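PDB 5J7O: major capsid protein, which serves as the major capsid protein of Faustovirus, a large double-stranded DNA virus, a double jelly-roll protein that probably builds the capsid as trimers. Local coordinates for residues B[176-181]-B[466-471]; B[183-188]-B[324-329]. All coordinates share one frame; numbering follows the deposited sequence.

In the fold
Contact 1 and contact 2 follow one another along the chain on one side: strand 170-177 leads through the turn at 178-180 into helix 181-185, which runs on into strand 186-193. Their centres lie about 13 Å apart, and both segments of contact 2 fall in the 284 residues that separate 181 from 466. The two touch directly through W468, whose CH2 packs 3.4 Å from R184 CB; C178 SG also approaches R184 CD at 4.2 Å. Contact 1 sits about 8 Å from the centre of the chain and ties residues 176-181 to 466-471, whereas contact 2, its centre about 18 Å out, joins neighbouring strands of one antiparallel four-stranded sheet.

Contact 1. Residues B[176-181]-B[466-471]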
loop_
_atom_site.group_PDB
_atom_site.type_symbol
_atom_site.label_atom_id
_atom_site.label_comp_id
_atom_site.label_asym_id
_atom_site.label_seq_id
_atom_site.Cartn_x
_atom_site.Cartn_y
_atom_site.Cartn_z
ATOM N N ARG B 176 -6.800 16.339 -19.334
ATOM C CA ARG B 176 -6.801 15.462 -18.178
ATOM C C ARG B 176 -8.197 15.466 -17.583
ATOM O O ARG B 176 -8.955 16.425 -17.753
ATOM C CB ARG B 176 -5.789 15.913 -17.121
ATOM C CG ARG B 176 -6.423 16.606 -15.930
ATOM C CD ARG B 176 -5.403 17.421 -15.161
ATOM N NE ARG B 176 -4.320 16.607 -14.612
ATOM C CZ ARG B 176 -3.131 17.087 -14.254
ATOM N NH1 ARG B 176 -2.858 18.379 -14.400
ATOM N NH2 ARG B 176 -2.209 16.278 -13.755
ATOM N N TYR B 177 -8.532 14.389 -16.883
ATOM C CA TYR B 177 -9.747 14.340 -16.086
ATOM C C TYR B 177 -9.450 14.734 -14.644
ATOM O O TYR B 177 -8.338 14.547 -14.141
ATOM C CB TYR B 177 -10.377 12.944 -16.129
ATOM C CG TYR B 177 -11.204 12.697 -17.369
ATOM C CD1 TYR B 177 -10.633 12.154 -18.514
ATOM C CD2 TYR B 177 -12.553 13.023 -17.402
ATOM C CE1 TYR B 177 -11.388 11.936 -19.657
ATOM C CE2 TYR B 177 -13.316 12.809 -18.538
ATOM C CZ TYR B 177 -12.727 12.265 -19.661
ATOM O OH TYR B 177 -13.485 12.053 -20.790
ATOM N N CYS B 178 -10.457 15.296 -13.984
ATOM C CA CYS B 178 -10.339 15.542 -12.558
ATOM C C CYS B 178 -10.214 14.214 -11.815
ATOM O O CYS B 178 -10.551 13.147 -12.336
ATOM C CB CYS B 178 -11.542 16.325 -12.050
ATOM S SG CYS B 178 -13.081 15.382 -12.011
ATOM N N GLU B 179 -9.682 14.280 -10.599
ATOM C CA GLU B 179 -9.564 13.073 -9.794
ATOM C C GLU B 179 -10.948 12.570 -9.411
ATOM O O GLU B 179 -11.847 13.353 -9.088
ATOM C CB GLU B 179 -8.721 13.332 -8.549
ATOM C CG GLU B 179 -7.232 13.414 -8.837
ATOM C CD GLU B 179 -6.389 13.356 -7.583
ATOM O OE1 GLU B 179 -6.853 13.844 -6.532
ATOM O OE2 GLU B 179 -5.265 12.814 -7.647
ATOM N N TYR B 180 -11.113 11.253 -9.474
ATOM C CA TYR B 180 -12.387 10.592 -9.220
ATOM C C TYR B 180 -13.512 11.184 -10.074
ATOM O O TYR B 180 -14.498 11.703 -9.543
ATOM C CB TYR B 180 -12.733 10.655 -7.739
ATOM C CG TYR B 180 -11.638 10.060 -6.886
ATOM C CD1 TYR B 180 -11.487 8.685 -6.789
ATOM C CD2 TYR B 180 -10.739 10.869 -6.204
ATOM C CE1 TYR B 180 -10.484 8.128 -6.025
ATOM C CE2 TYR B 180 -9.730 10.319 -5.435
ATOM C CZ TYR B 180 -9.608 8.947 -5.349
ATOM O OH TYR B 180 -8.609 8.390 -4.587
ATOM N N PRO B 181 -13.396 11.111 -11.407
ATOM C CA PRO B 181 -14.424 11.732 -12.258
ATOM C C PRO B 181 -15.800 11.130 -12.059
ATOM O O PRO B 181 -16.802 11.850 -12.134
ATOM C CB PRO B 181 -13.900 11.488 -13.683
ATOM C CG PRO B 181 -12.473 11.039 -13.527
ATOM C CD PRO B 181 -12.393 10.378 -12.195
ATOM N N ARG B 466 -7.788 18.487 -8.833
ATOM C CA ARG B 466 -7.307 17.651 -7.738
ATOM C C ARG B 466 -7.896 18.025 -6.386
ATOM O O ARG B 466 -8.220 17.139 -5.593
ATOM C CB ARG B 466 -5.778 17.735 -7.659
ATOM C CG ARG B 466 -5.141 16.876 -6.587
ATOM C CD ARG B 466 -3.730 17.357 -6.297
ATOM N NE ARG B 466 -3.733 18.653 -5.623
ATOM C CZ ARG B 466 -2.660 19.420 -5.467
ATOM N NH1 ARG B 466 -1.486 19.031 -5.949
ATOM N NH2 ARG B 466 -2.759 20.582 -4.837
ATOM N N ASP B 467 -8.057 19.319 -6.109
ATOM C CA ASP B 467 -8.454 19.779 -4.784
ATOM C C ASP B 467 -9.951 19.679 -4.520
ATOM O O ASP B 467 -10.368 19.896 -3.378
ATOM C CB ASP B 467 -8.020 21.234 -4.575
ATOM C CG ASP B 467 -6.514 21.401 -4.567
ATOM O OD1 ASP B 467 -5.801 20.388 -4.407
ATOM O OD2 ASP B 467 -6.044 22.550 -4.711
ATOM N N TRP B 468 -10.766 19.353 -5.527
ATOM C CA TRP B 468 -12.213 19.472 -5.362
ATOM C C TRP B 468 -12.751 18.522 -4.296
ATOM O O TRP B 468 -13.715 18.858 -3.599
ATOM C CB TRP B 468 -12.920 19.235 -6.698
ATOM C CG TRP B 468 -13.002 17.800 -7.106
ATOM C CD1 TRP B 468 -12.099 17.105 -7.854
ATOM C CD2 TRP B 468 -14.053 16.880 -6.791
ATOM N NE1 TRP B 468 -12.521 15.809 -8.024
ATOM C CE2 TRP B 468 -13.718 15.645 -7.379
ATOM C CE3 TRP B 468 -15.244 16.981 -6.066
ATOM C CZ2 TRP B 468 -14.530 14.520 -7.265
ATOM C CZ3 TRP B 468 -16.050 15.864 -5.955
ATOM C CH2 TRP B 468 -15.690 14.650 -6.552
ATOM N N HIS B 469 -12.150 17.342 -4.146
ATOM C CA HIS B 469 -12.606 16.389 -3.143
ATOM C C HIS B 469 -11.844 16.491 -1.826
ATOM O O HIS B 469 -12.237 15.844 -0.850
ATOM C CB HIS B 469 -12.511 14.956 -3.688
ATOM C CG HIS B 469 -11.118 14.524 -4.026
ATOM N ND1 HIS B 469 -10.266 13.964 -3.099
ATOM C CD2 HIS B 469 -10.431 14.566 -5.192
ATOM C CE1 HIS B 469 -9.113 13.681 -3.679
ATOM N NE2 HIS B 469 -9.187 14.036 -4.948
ATOM N N HIS B 470 -10.783 17.291 -1.769
ATOM C CA HIS B 470 -10.056 17.471 -0.522
ATOM C C HIS B 470 -10.833 18.373 0.429
ATOM O O HIS B 470 -11.440 19.365 0.015
ATOM C CB HIS B 470 -8.676 18.063 -0.794
ATOM C CG HIS B 470 -7.699 17.083 -1.365
ATOM N ND1 HIS B 470 -6.837 16.351 -0.578
ATOM C CD2 HIS B 470 -7.443 16.719 -2.645
ATOM C CE1 HIS B 470 -6.091 15.577 -1.348
ATOM N NE2 HIS B 470 -6.439 15.782 -2.606
ATOM N N LEU B 471 -10.805 18.026 1.713
ATOM C CA LEU B 471 -11.508 18.780 2.743
ATOM C C LEU B 471 -10.595 19.731 3.507
ATOM O O LEU B 471 -11.016 20.292 4.524
ATOM C CB LEU B 471 -12.202 17.822 3.714
ATOM C CG LEU B 471 -13.229 16.876 3.088
ATOM C CD1 LEU B 471 -13.888 16.007 4.149
ATOM C CD2 LEU B 471 -14.274 17.659 2.304
#
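The carboxylate oxygen E179 OE1 takes a hydrogen bond from H469 NE2 at 2.8 Å, nearly straight with 167° at the hydrogen. The donor meets the oxygen on its anti side, 24° out of the carboxylate plane, while the oxygen stays almost in the imidazole plane. OE1 also rests 3.5 Å from R466 CG, but the guanidinium turns away to D467 and N476. A second bond secures the backbone of the same glutamate: W468 NE1 donates to E179 O at 2.8 Å, with the acceptor in the indole plane. Y180 then sets its CD2-CE2 edge against a face of the H469 ring, with centroids 5.1 Å apart and planes at 89°, an edge-to-face pair; H470 CD2 sits over the opposite face, toward the rim, so the imidazole is contacted from both sides as well as held by its NE2 bond. C178 SG lies obliquely beside the W468 indole, 4.8 Å from the centroid of its five-membered ring. I207 of helix 203-212 touches W468 and H469. Y180 occupies the N-cap position of helix 181-185, making this a strand-to-helix turn fastened by a His-carboxylate hydrogen bond to segment 466-471.

Contact 2. Residues B[183-188]-B[324-329]; sequences LRLFKR and VDIEQQ
F186 and I326 face each other as an antiparallel, non-hydrogen-bonded pair, their CA atoms 5.0 Å apart, where strand 186-193 meets strand 320-326 in a four-stranded sheet of this double jelly-roll protein. Their side chains lie on the tightly packed, buried face. V324 CG1 sits over one face of the F186 ring, 3.6 Å from its centroid and 17° off the ring normal, a CH-pi contact; chi1 near 180° turns this methyl anti to the backbone N of V324. I326 CD1 reaches F186 CE1 at 3.6 Å, approaching the ring obliquely. Beside them L185 CD1 meets I326 CG2, and V105 and V107 of strand 99-109 add to the same apolar layer. Backbone bonds flank the pair: E327 N donates to L185 O and D325 N to R188 O, both at 2.8 Å, whereas the K187 N to D325 O bond is weak, bent to 125° at the hydrogen. The face bearing D325 and R188 is looser, with K187 and R188 exposed. There the side chains of R188 and D325 run side by side, but R188 NE stays 4.9 Å from D325 OD2, and D325 OD1 bonds instead to T88. E327 likewise sends OE2 to N331. Its other oxygen, E327 OE1, lies 3.2 Å from the aliphatic CG of K187, whose chain crosses that of E327 at about a right angle.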
loop_
_atom_site.group_PDB
_atom_site.type_symbol
_atom_site.label_atom_id
_atom_site.label_comp_id
_atom_site.label_asym_id
_atom_site.label_seq_id
_atom_site.Cartn_x
_atom_site.Cartn_y
_atom_site.Cartn_z
ATOM N N LEU B 183 -17.106 10.238 -9.389
ATOM C CA LEU B 183 -17.727 10.766 -8.182
ATOM C C LEU B 183 -18.239 12.184 -8.391
ATOM O O LEU B 183 -19.304 12.538 -7.876
ATOM C CB LEU B 183 -16.740 10.718 -7.016
ATOM C CG LEU B 183 -16.282 9.324 -6.593
ATOM C CD1 LEU B 183 -15.468 9.395 -5.315
ATOM C CD2 LEU B 183 -17.473 8.394 -6.426
ATOM N N ARG B 184 -17.501 13.010 -9.138
ATOM C CA ARG B 184 -17.957 14.373 -9.382
ATOM C C ARG B 184 -19.007 14.438 -10.481
ATOM O O ARG B 184 -19.839 15.352 -10.479
ATOM C CB ARG B 184 -16.781 15.279 -9.752
ATOM C CG ARG B 184 -17.050 16.744 -9.453
ATOM C CD ARG B 184 -15.921 17.654 -9.899
ATOM N NE ARG B 184 -16.058 18.977 -9.297
ATOM C CZ ARG B 184 -15.351 20.045 -9.651
ATOM N NH1 ARG B 184 -14.450 19.957 -10.619
ATOM N NH2 ARG B 184 -15.550 21.204 -9.040
ATOM N N LEU B 185 -18.982 13.485 -11.418
ATOM C CA LEU B 185 -19.882 13.539 -12.566
ATOM C C LEU B 185 -21.340 13.586 -12.130
ATOM O O LEU B 185 -22.159 14.274 -12.752
ATOM C CB LEU B 185 -19.641 12.337 -13.477
ATOM C CG LEU B 185 -20.477 12.306 -14.756
ATOM C CD1 LEU B 185 -20.048 13.420 -15.698
ATOM C CD2 LEU B 185 -20.373 10.954 -15.434
ATOM N N PHE B 186 -21.683 12.869 -11.065
ATOM C CA PHE B 186 -23.057 12.823 -10.572
ATOM C C PHE B 186 -23.219 13.905 -9.512
ATOM O O PHE B 186 -22.875 13.703 -8.344
ATOM C CB PHE B 186 -23.390 11.441 -10.020
ATOM C CG PHE B 186 -23.474 10.366 -11.072
ATOM C CD1 PHE B 186 -23.311 10.667 -12.415
ATOM C CD2 PHE B 186 -23.725 9.053 -10.713
ATOM C CE1 PHE B 186 -23.392 9.680 -13.378
ATOM C CE2 PHE B 186 -23.808 8.061 -11.671
ATOM C CZ PHE B 186 -23.642 8.375 -13.005
ATOM N N LYS B 187 -23.730 15.067 -9.927
ATOM C CA LYS B 187 -24.058 16.117 -8.969
ATOM C C LYS B 187 -25.058 15.617 -7.938
ATOM O O LYS B 187 -24.829 15.722 -6.728
ATOM C CB LYS B 187 -24.619 17.340 -9.695
ATOM C CG LYS B 187 -23.595 18.165 -10.443
ATOM C CD LYS B 187 -24.256 19.389 -11.057
ATOM C CE LYS B 187 -25.052 20.159 -10.013
ATOM N NZ LYS B 187 -25.848 21.264 -10.615
ATOM N N ARG B 188 -26.183 15.077 -8.403
ATOM C CA ARG B 188 -27.204 14.515 -7.535
ATOM C C ARG B 188 -27.656 13.175 -8.099
ATOM O O ARG B 188 -27.667 12.965 -9.315
ATOM C CB ARG B 188 -28.411 15.458 -7.387
ATOM C CG ARG B 188 -28.043 16.931 -7.248
ATOM C CD ARG B 188 -29.188 17.750 -6.674
ATOM N NE ARG B 188 -29.272 17.624 -5.221
ATOM C CZ ARG B 188 -28.620 18.407 -4.366
ATOM N NH1 ARG B 188 -27.832 19.374 -4.817
ATOM N NH2 ARG B 188 -28.754 18.222 -3.060
ATOM N N VAL B 324 -30.519 11.224 -12.215
ATOM C CA VAL B 324 -29.113 11.576 -12.053
ATOM C C VAL B 324 -28.875 12.937 -12.694
ATOM O O VAL B 324 -29.147 13.120 -13.887
ATOM C CB VAL B 324 -28.180 10.523 -12.672
ATOM C CG1 VAL B 324 -26.734 10.929 -12.477
ATOM C CG2 VAL B 324 -28.437 9.150 -12.066
ATOM N N ASP B 325 -28.369 13.884 -11.907
ATOM C CA ASP B 325 -27.917 15.167 -12.428
ATOM C C ASP B 325 -26.445 15.059 -12.804
ATOM O O ASP B 325 -25.636 14.541 -12.027
ATOM C CB ASP B 325 -28.124 16.280 -11.401
ATOM C CG ASP B 325 -29.590 16.554 -11.125
ATOM O OD1 ASP B 325 -30.439 16.162 -11.955
ATOM O OD2 ASP B 325 -29.894 17.169 -10.081
ATOM N N ILE B 326 -26.100 15.545 -13.994
ATOM C CA ILE B 326 -24.761 15.403 -14.551
ATOM C C ILE B 326 -24.045 16.744 -14.465
ATOM O O ILE B 326 -24.614 17.785 -14.817
ATOM C CB ILE B 326 -24.808 14.889 -16.000
ATOM C CG1 ILE B 326 -25.504 13.528 -16.050
ATOM C CG2 ILE B 326 -23.407 14.783 -16.578
ATOM C CD1 ILE B 326 -24.821 12.464 -15.216
ATOM N N GLU B 327 -22.801 16.713 -13.995
ATOM C CA GLU B 327 -21.989 17.909 -13.837
ATOM C C GLU B 327 -21.654 18.521 -15.198
ATOM O O GLU B 327 -21.679 17.853 -16.236
ATOM C CB GLU B 327 -20.708 17.565 -13.070
ATOM C CG GLU B 327 -19.791 18.738 -12.760
ATOM C CD GLU B 327 -20.439 19.767 -11.859
ATOM O OE1 GLU B 327 -20.698 19.448 -10.680
ATOM O OE2 GLU B 327 -20.694 20.894 -12.332
ATOM N N GLN B 328 -21.356 19.820 -15.183
ATOM C CA GLN B 328 -20.868 20.492 -16.380
ATOM C C GLN B 328 -19.531 19.897 -16.809
ATOM O O GLN B 328 -18.765 19.378 -15.992
ATOM C CB GLN B 328 -20.715 21.992 -16.123
ATOM C CG GLN B 328 -21.881 22.627 -15.383
ATOM C CD GLN B 328 -21.663 24.104 -15.114
ATOM O OE1 GLN B 328 -21.242 24.851 -15.996
ATOM N NE2 GLN B 328 -21.946 24.530 -13.888
ATOM N N GLN B 329 -19.250 19.980 -18.114
ATOM C CA GLN B 329 -18.012 19.408 -18.636
ATOM C C GLN B 329 -16.790 20.118 -18.066
ATOM O O GLN B 329 -15.759 19.486 -17.811
ATOM C CB GLN B 329 -17.998 19.477 -20.163
ATOM C CG GLN B 329 -16.805 18.768 -20.794
ATOM C CD GLN B 329 -16.479 19.280 -22.183
ATOM O OE1 GLN B 329 -16.715 20.447 -22.499
ATOM N NE2 GLN B 329 -15.932 18.408 -23.022
#